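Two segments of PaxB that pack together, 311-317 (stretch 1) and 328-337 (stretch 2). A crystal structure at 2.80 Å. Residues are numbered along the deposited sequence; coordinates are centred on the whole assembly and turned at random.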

ATOM      1  N   ILE A 311      27.799  -2.070  17.658  1.00 72.71           N
ATOM      2  CA  ILE A 311      28.810  -3.121  17.513  1.00 73.36           C
ATOM      3  C   ILE A 311      30.181  -2.489  17.266  1.00 73.55           C
ATOM      4  O   ILE A 311      31.162  -2.851  17.916  1.00 73.85           O
ATOM      5  CB  ILE A 311      28.456  -4.102  16.370  1.00 73.53           C
ATOM      6  CG1 ILE A 311      27.346  -5.054  16.827  1.00 74.41           C
ATOM      7  CG2 ILE A 311      29.680  -4.905  15.933  1.00 74.42           C
ATOM      8  CD1 ILE A 311      26.711  -5.852  15.709  1.00 74.84           C
ATOM      9  N   PHE A 312      30.232  -1.548  16.325  1.00 73.31           N
ATOM     10  CA  PHE A 312      31.459  -0.809  16.005  1.00 73.31           C
ATOM     11  C   PHE A 312      32.056  -0.129  17.236  1.00 73.95           C
ATOM     12  O   PHE A 312      33.272  -0.139  17.427  1.00 73.92           O
ATOM     13  CB  PHE A 312      31.175   0.256  14.935  1.00 72.86           C
ATOM     14  CG  PHE A 312      31.194  -0.260  13.516  1.00 73.02           C
ATOM     15  CD1 PHE A 312      30.842  -1.572  13.209  1.00 73.63           C
ATOM     16  CD2 PHE A 312      31.541   0.593  12.475  1.00 72.56           C
ATOM     17  CE1 PHE A 312      30.857  -2.019  11.899  1.00 74.18           C
ATOM     18  CE2 PHE A 312      31.555   0.149  11.165  1.00 72.77           C
ATOM     19  CZ  PHE A 312      31.213  -1.159  10.877  1.00 73.73           C
ATOM     20  N   ALA A 313      31.194   0.461  18.062  1.00 75.06           N
ATOM     21  CA  ALA A 313      31.630   1.180  19.260  1.00 75.90           C
ATOM     22  C   ALA A 313      32.239   0.241  20.300  1.00 77.66           C
ATOM     23  O   ALA A 313      33.345   0.480  20.785  1.00 78.87           O
ATOM     24  CB  ALA A 313      30.462   1.945  19.867  1.00 75.64           C
ATOM     25  N   LYS A 314      31.517  -0.825  20.629  1.00 79.47           N
ATOM     26  CA  LYS A 314      31.966  -1.788  21.636  1.00 81.47           C
ATOM     27  C   LYS A 314      33.183  -2.597  21.172  1.00 81.29           C
ATOM     28  O   LYS A 314      33.959  -3.079  21.997  1.00 81.68           O
ATOM     29  CB  LYS A 314      30.815  -2.725  22.021  1.00 83.87           C
ATOM     30  CG  LYS A 314      31.115  -3.649  23.193  1.00 86.60           C
ATOM     31  CD  LYS A 314      29.857  -3.951  23.997  1.00 88.67           C
ATOM     32  CE  LYS A 314      30.005  -5.207  24.843  1.00 90.95           C
ATOM     33  NZ  LYS A 314      29.722  -6.443  24.059  1.00 91.68           N
ATOM     34  N   GLN A 315      33.346  -2.736  19.859  1.00 80.74           N
ATOM     35  CA  GLN A 315      34.505  -3.424  19.286  1.00 80.99           C
ATOM     36  C   GLN A 315      35.784  -2.620  19.526  1.00 81.32           C
ATOM     37  O   GLN A 315      36.822  -3.181  19.887  1.00 82.14           O
ATOM     38  CB  GLN A 315      34.299  -3.653  17.787  1.00 80.56           C
ATOM     39  CG  GLN A 315      35.260  -4.648  17.162  1.00 81.44           C
ATOM     40  CD  GLN A 315      34.896  -4.986  15.726  1.00 81.65           C
ATOM     41  OE1 GLN A 315      34.300  -4.173  15.017  1.00 80.26           O
ATOM     42  NE2 GLN A 315      35.256  -6.188  15.289  1.00 83.15           N
ATOM     43  N   LEU A 316      35.699  -1.307  19.324  1.00 80.59           N
ATOM     44  CA  LEU A 316      36.818  -0.402  19.594  1.00 80.11           C
ATOM     45  C   LEU A 316      37.015  -0.185  21.095  1.00 80.74           C
ATOM     46  O   LEU A 316      38.130   0.090  21.541  1.00 80.81           O
ATOM     47  CB  LEU A 316      36.596   0.949  18.904  1.00 79.15           C
ATOM     48  CG  LEU A 316      36.494   0.920  17.376  1.00 79.12           C
ATOM     49  CD1 LEU A 316      36.044   2.271  16.845  1.00 78.50           C
ATOM     50  CD2 LEU A 316      37.817   0.518  16.745  1.00 79.72           C
ATOM     51  N   GLN A 317      35.933  -0.302  21.862  1.00 81.71           N
ATOM     52  CA  GLN A 317      35.994  -0.169  23.320  1.00 83.20           C
ATOM     53  C   GLN A 317      36.834  -1.288  23.933  1.00 85.24           C
ATOM     54  O   GLN A 317      37.697  -1.033  24.772  1.00 86.03           O
ATOM     55  CB  GLN A 317      34.583  -0.188  23.921  1.00 83.62           C
ATOM     56  CG  GLN A 317      34.517   0.124  25.411  1.00 84.17           C
ATOM     57  CD  GLN A 317      34.947   1.543  25.741  1.00 83.44           C
ATOM     58  OE1 GLN A 317      34.617   2.487  25.026  1.00 82.20           O
ATOM     59  NE2 GLN A 317      35.685   1.697  26.835  1.00 84.41           N
ATOM     60  N   ASP A 328      46.118  -4.727  15.923  1.00105.09           N
ATOM     61  CA  ASP A 328      44.771  -5.297  15.903  1.00103.83           C
ATOM     62  C   ASP A 328      43.750  -4.204  15.586  1.00100.29           C
ATOM     63  O   ASP A 328      42.856  -4.403  14.766  1.00100.28           O
ATOM     64  CB  ASP A 328      44.444  -5.951  17.249  1.00105.31           C
ATOM     65  CG  ASP A 328      43.202  -6.823  17.195  1.00107.23           C
ATOM     66  OD1 ASP A 328      42.313  -6.646  18.056  1.00107.66           O
ATOM     67  OD2 ASP A 328      43.113  -7.686  16.295  1.00109.17           O
ATOM     68  N   LEU A 329      43.903  -3.053  16.240  1.00 96.82           N
ATOM     69  CA  LEU A 329      43.054  -1.883  16.005  1.00 93.64           C
ATOM     70  C   LEU A 329      43.060  -1.441  14.540  1.00 92.95           C
ATOM     71  O   LEU A 329      42.032  -1.014  14.015  1.00 92.17           O
ATOM     72  CB  LEU A 329      43.508  -0.722  16.899  1.00 92.36           C
ATOM     73  CG  LEU A 329      42.763   0.611  16.790  1.00 91.31           C
ATOM     74  CD1 LEU A 329      41.268   0.429  17.003  1.00 91.18           C
ATOM     75  CD2 LEU A 329      43.328   1.609  17.790  1.00 90.36           C
ATOM     76  N   THR A 330      44.219  -1.540  13.890  1.00 92.95           N
ATOM     77  CA  THR A 330      44.350  -1.210  12.468  1.00 92.55           C
ATOM     78  C   THR A 330      43.462  -2.107  11.598  1.00 93.30           C
ATOM     79  O   THR A 330      42.928  -1.657  10.583  1.00 93.43           O
ATOM     80  CB  THR A 330      45.818  -1.322  11.998  1.00 92.93           C
ATOM     81  OG1 THR A 330      46.640  -0.447  12.779  1.00 91.91           O
ATOM     82  CG2 THR A 330      45.957  -0.949  10.523  1.00 93.38           C
ATOM     83  N   LYS A 331      43.306  -3.367  11.999  1.00 94.13           N
ATOM     84  CA  LYS A 331      42.424  -4.298  11.293  1.00 95.21           C
ATOM     85  C   LYS A 331      40.951  -3.963  11.547  1.00 93.25           C
ATOM     86  O   LYS A 331      40.132  -4.026  10.629  1.00 92.24           O
ATOM     87  CB  LYS A 331      42.702  -5.743  11.721  1.00 97.69           C
ATOM     88  CG  LYS A 331      42.186  -6.788  10.738  1.00100.22           C
ATOM     89  CD  LYS A 331      41.638  -8.020  11.443  1.00101.78           C
ATOM     90  CE  LYS A 331      40.228  -7.781  11.961  1.00101.35           C
ATOM     91  NZ  LYS A 331      39.729  -8.919  12.783  1.00102.68           N
ATOM     92  N   ILE A 332      40.627  -3.609  12.790  1.00 91.68           N
ATOM     93  CA  ILE A 332      39.253  -3.269  13.176  1.00 89.93           C
ATOM     94  C   ILE A 332      38.764  -2.032  12.422  1.00 88.33           C
ATOM     95  O   ILE A 332      37.622  -1.992  11.968  1.00 87.92           O
ATOM     96  CB  ILE A 332      39.122  -3.018  14.699  1.00 89.22           C
ATOM     97  CG1 ILE A 332      39.522  -4.262  15.507  1.00 90.28           C
ATOM     98  CG2 ILE A 332      37.703  -2.592  15.064  1.00 88.45           C
ATOM     99  CD1 ILE A 332      38.754  -5.521  15.160  1.00 91.89           C
ATOM    100  N   ILE A 333      39.631  -1.031  12.294  1.00 87.67           N
ATOM    101  CA  ILE A 333      39.298   0.198  11.572  1.00 86.77           C
ATOM    102  C   ILE A 333      39.067  -0.083  10.086  1.00 87.95           C
ATOM    103  O   ILE A 333      38.089   0.394   9.511  1.00 87.95           O
ATOM    104  CB  ILE A 333      40.394   1.275  11.749  1.00 86.29           C
ATOM    105  CG1 ILE A 333      40.398   1.785  13.193  1.00 85.45           C
ATOM    106  CG2 ILE A 333      40.181   2.442  10.790  1.00 86.14           C
ATOM    107  CD1 ILE A 333      41.650   2.546  13.577  1.00 85.94           C
ATOM    108  N   HIS A 334      39.963  -0.857   9.475  1.00 89.63           N
ATOM    109  CA  HIS A 334      39.850  -1.189   8.049  1.00 91.13           C
ATOM    110  C   HIS A 334      38.648  -2.085   7.742  1.00 90.01           C
ATOM    111  O   HIS A 334      38.072  -1.997   6.657  1.00 89.89           O
ATOM    112  CB  HIS A 334      41.145  -1.825   7.527  1.00 93.69           C
ATOM    113  CG  HIS A 334      42.203  -0.825   7.174  1.00 95.77           C
ATOM    114  ND1 HIS A 334      43.040  -0.262   8.113  1.00 95.97           N
ATOM    115  CD2 HIS A 334      42.551  -0.280   5.985  1.00 97.27           C
ATOM    116  CE1 HIS A 334      43.862   0.585   7.517  1.00 96.38           C
ATOM    117  NE2 HIS A 334      43.585   0.593   6.226  1.00 97.47           N
ATOM    118  N   LYS A 335      38.273  -2.938   8.692  1.00 88.59           N
ATOM    119  CA  LYS A 335      37.083  -3.779   8.545  1.00 87.50           C
ATOM    120  C   LYS A 335      35.824  -2.918   8.657  1.00 84.53           C
ATOM    121  O   LYS A 335      34.876  -3.085   7.887  1.00 83.56           O
ATOM    122  CB  LYS A 335      37.065  -4.890   9.599  1.00 88.75           C
ATOM    123  CG  LYS A 335      36.232  -6.098   9.206  1.00 90.72           C
ATOM    124  CD  LYS A 335      35.984  -7.018  10.391  1.00 91.89           C
ATOM    125  CE  LYS A 335      35.103  -8.195  10.001  1.00 93.42           C
ATOM    126  NZ  LYS A 335      34.650  -8.971  11.187  1.00 94.15           N
ATOM    127  N   GLN A 336      35.829  -1.997   9.621  1.00 81.80           N
ATOM    128  CA  GLN A 336      34.740  -1.034   9.791  1.00 79.23           C
ATOM    129  C   GLN A 336      34.638  -0.071   8.608  1.00 78.73           C
ATOM    130  O   GLN A 336      33.539   0.320   8.221  1.00 78.44           O
ATOM    131  CB  GLN A 336      34.917  -0.234  11.086  1.00 77.46           C
ATOM    132  CG  GLN A 336      34.572  -1.010  12.347  1.00 77.00           C
ATOM    133  CD  GLN A 336      34.654  -0.161  13.604  1.00 75.76           C
ATOM    134  OE1 GLN A 336      34.771   1.063  13.540  1.00 74.39           O
ATOM    135  NE2 GLN A 336      34.587  -0.812  14.759  1.00 76.04           N
ATOM    136  N   LEU A 337      35.780   0.312   8.046  1.00 79.22           N
ATOM    137  CA  LEU A 337      35.801   1.198   6.882  1.00 79.23           C
ATOM    138  C   LEU A 337      35.283   0.499   5.626  1.00 80.44           C
ATOM    139  O   LEU A 337      34.502   1.083   4.874  1.00 80.92           O
ATOM    140  CB  LEU A 337      37.208   1.754   6.640  1.00 79.68           C
ATOM    141  CG  LEU A 337      37.621   2.929   7.534  1.00 78.70           C
ATOM    142  CD1 LEU A 337      39.105   3.226   7.371  1.00 79.30           C
ATOM    143  CD2 LEU A 337      36.789   4.171   7.240  1.00 77.84           C
TER

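The two helices run antiparallel, their N-to-C directions 171° apart and their axes approaching to 10.7 Å. Phe312 lies beside Gln336; one turn further along the first helix, and two turns back along the second, Leu316 lies beside Leu329, with CA–CA distances of 7.0 and 7.3 Å.

Gln336 gives up the most surface. Its CB points toward the first helix, and its extended side chain serves two kinds of chemistry. The methylenes lie against the aromatic ring of Phe312: CG of Gln336 sits 3.4 Å from the ring centroid, only 11° off the normal, a CH-pi contact over the face. The amide nitrogen beyond, otherwise costly to bury, finds two acceptors. NE2 of Gln336 donates weak hydrogen bonds to the backbone O of Phe312 (3.0 Å, but bent at 134°) and to OE1 of Gln315 (3.4 Å, long but nearly straight). The Phe312 carbonyl also accepts the helical bond from N of Leu316, at 3.3 Å, so it serves both helices.

Leu316 centres the aliphatic part of the contact. Its CB points sideways, yet the branched end comes nearer, bringing CD2 to 3.5 Å from both CD1 of Leu329 and CG2 of Ile332. Such branched aliphatic groups fill space without needing polar partners. The CA-to-CB bond of Gln315, a partly exposed residue, points toward the second helix; its NE2 lies 3.6 Å from CD1 of Ile332, a packing contact alongside the amide pairing.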